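Poly(Beta-D-mannuronate) lyase (Pseudopedobacter saltans, PDB 7O79) probably cleaves alginate-type poly(beta-D-mannuronate) as a polysaccharide lyase of family 6, built on a parallel beta-helix. Local coordinates at residues 358-363 and 393-398. Sequence-based numbering, arbitrary orientation.
Sequences THNIIS and GSNLVY
Asn360 and Asn395, at matching positions on successive coils, form an asparagine ladder, a well-known device for turning a corner in a parallel beta-helix. Their side chains lie side by side and point the same way, with the amide planes only 17° apart. Asn395 OD1 takes two donors from Asn360 on the preceding coil: the backbone Asn360 N at 2.9 Å, lying in the carbonyl plane, and Asn360 ND2 at 3.1 Å, tilted 29° from it. In both residues CG stands anti to the carbonyl carbon (chi1 -63°), and similar chi2 values then keep the amides nearly parallel. The pattern repeats one coil back: Asn360 OD1 accepts from Asn323 N and Asn360 ND2 also reaches Tyr320 O, just as Asn395 ND2 donates to Ile357 O.

Just before the asparagines, His359 and Ser394 both adopt left-handed backbone angles and bend the two coils alike. Ser394 CB sits over the centre of the imidazole, 3.7 Å from the His359 ring centroid, in a CH-pi contact. At the ring edge, Thr358 OG1 and His359 ND1 share a hydrogen bond of 2.9 Å, which helps fix the ring's rotation.

Beyond the corner the chains pair as parallel strands: Leu396 N meets Asn360 O at 2.8 Å, Ile362 N binds Leu396 O, and Tyr398 N binds Ile362 O. From the face carrying Ile361 and Leu396, Ile361 CG2 comes obliquely to Tyr398 CE1 at 3.9 Å; on the other, Ile362 turns into the coil, against Ile333 and Ile371. Strand 356-364 thus lies between strand 319-328 and strand 391-397, the last strand of this parallel stack within the chain.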
loop_
_atom_site.group_PDB
_atom_site.type_symbol
_atom_site.label_atom_id
_atom_site.label_comp_id
_atom_site.label_asym_id
_atom_site.label_seq_id
_atom_site.Cartn_x
_atom_site.Cartn_y
_atom_site.Cartn_z
ATOM N N THR A 358 12.099 -13.585 15.773
ATOM C CA THR A 358 13.479 -14.017 16.019
ATOM C C THR A 358 14.419 -13.454 14.962
ATOM O O THR A 358 13.994 -13.030 13.890
ATOM C CB THR A 358 13.644 -15.540 15.992
ATOM O OG1 THR A 358 13.333 -16.020 14.681
ATOM C CG2 THR A 358 12.747 -16.216 17.000
ATOM N N HIS A 359 15.718 -13.476 15.282
ATOM C CA HIS A 359 16.770 -13.113 14.336
ATOM C C HIS A 359 16.615 -11.691 13.804
ATOM O O HIS A 359 16.941 -11.398 12.655
ATOM C CB HIS A 359 16.851 -14.137 13.202
ATOM C CG HIS A 359 17.158 -15.519 13.683
ATOM N ND1 HIS A 359 16.191 -16.380 14.161
ATOM C CD2 HIS A 359 18.336 -16.181 13.787
ATOM C CE1 HIS A 359 16.759 -17.519 14.519
ATOM N NE2 HIS A 359 18.059 -17.424 14.305
ATOM N N ASN A 360 16.189 -10.784 14.673
ATOM C CA ASN A 360 16.054 -9.378 14.330
ATOM C C ASN A 360 17.195 -8.583 14.950
ATOM O O ASN A 360 17.692 -8.931 16.025
ATOM C CB ASN A 360 14.706 -8.842 14.829
ATOM C CG ASN A 360 13.536 -9.541 14.152
ATOM O OD1 ASN A 360 13.305 -9.365 12.950
ATOM N ND2 ASN A 360 12.818 -10.375 14.910
ATOM N N ILE A 361 17.601 -7.514 14.266
ATOM C CA ILE A 361 18.596 -6.565 14.767
ATOM C C ILE A 361 17.869 -5.273 15.105
ATOM O O ILE A 361 17.039 -4.813 14.312
ATOM C CB ILE A 361 19.706 -6.314 13.730
ATOM C CG1 ILE A 361 20.639 -7.520 13.654
ATOM C CG2 ILE A 361 20.473 -5.006 14.051
ATOM C CD1 ILE A 361 21.734 -7.356 12.627
ATOM N N ILE A 362 18.161 -4.698 16.287
ATOM C CA ILE A 362 17.431 -3.540 16.802
ATOM C C ILE A 362 18.379 -2.560 17.490
ATOM O O ILE A 362 19.278 -2.961 18.243
ATOM C CB ILE A 362 16.325 -3.934 17.807
ATOM C CG1 ILE A 362 15.396 -5.029 17.271
ATOM C CG2 ILE A 362 15.505 -2.720 18.214
ATOM C CD1 ILE A 362 14.915 -5.972 18.364
ATOM N N SER A 363 18.137 -1.271 17.270
ATOM C CA SER A 363 18.646 -0.222 18.145
ATOM C C SER A 363 17.624 0.905 18.179
ATOM O O SER A 363 16.902 1.128 17.205
ATOM C CB SER A 363 20.034 0.260 17.690
ATOM O OG SER A 363 19.944 1.274 16.703
ATOM N N GLY A 393 13.636 -14.953 20.445
ATOM C CA GLY A 393 15.039 -15.155 20.755
ATOM C C GLY A 393 15.878 -14.764 19.572
ATOM O O GLY A 393 15.365 -14.378 18.520
ATOM N N SER A 394 17.194 -14.869 19.762
ATOM C CA SER A 394 18.157 -14.567 18.709
ATOM C C SER A 394 17.960 -13.158 18.156
ATOM O O SER A 394 18.284 -12.874 17.006
ATOM C CB SER A 394 18.090 -15.600 17.588
ATOM O OG SER A 394 18.451 -16.881 18.062
ATOM N N ASN A 395 17.415 -12.262 18.967
ATOM C CA ASN A 395 17.334 -10.861 18.605
ATOM C C ASN A 395 18.522 -10.128 19.210
ATOM O O ASN A 395 18.908 -10.384 20.355
ATOM C CB ASN A 395 16.015 -10.261 19.085
ATOM C CG ASN A 395 14.837 -10.911 18.419
ATOM O OD1 ASN A 395 14.786 -10.969 17.197
ATOM N ND2 ASN A 395 13.901 -11.442 19.209
ATOM N N LEU A 396 19.117 -9.236 18.435
ATOM C CA LEU A 396 20.367 -8.604 18.821
ATOM C C LEU A 396 20.165 -7.098 18.937
ATOM O O LEU A 396 19.838 -6.432 17.949
ATOM C CB LEU A 396 21.455 -8.955 17.810
ATOM C CG LEU A 396 22.815 -8.282 17.960
ATOM C CD1 LEU A 396 23.407 -8.502 19.349
ATOM C CD2 LEU A 396 23.734 -8.856 16.886
ATOM N N VAL A 397 20.353 -6.571 20.143
ATOM C CA VAL A 397 20.174 -5.149 20.425
ATOM C C VAL A 397 21.545 -4.499 20.548
ATOM O O VAL A 397 22.322 -4.835 21.455
ATOM C CB VAL A 397 19.346 -4.921 21.700
ATOM C CG1 VAL A 397 19.123 -3.435 21.911
ATOM C CG2 VAL A 397 18.002 -5.661 21.607
ATOM N N TYR A 398 21.826 -3.559 19.648
ATOM C CA TYR A 398 23.072 -2.808 19.630
ATOM C C TYR A 398 22.977 -1.525 20.432
ATOM O O TYR A 398 21.909 -0.932 20.571
ATOM C CB TYR A 398 23.478 -2.445 18.204
ATOM C CG TYR A 398 24.023 -3.594 17.400
ATOM C CD1 TYR A 398 23.182 -4.536 16.836
ATOM C CD2 TYR A 398 25.389 -3.750 17.227
ATOM C CE1 TYR A 398 23.689 -5.587 16.091
ATOM C CE2 TYR A 398 25.908 -4.802 16.491
ATOM C CZ TYR A 398 25.057 -5.718 15.928
ATOM O OH TYR A 398 25.572 -6.758 15.186
#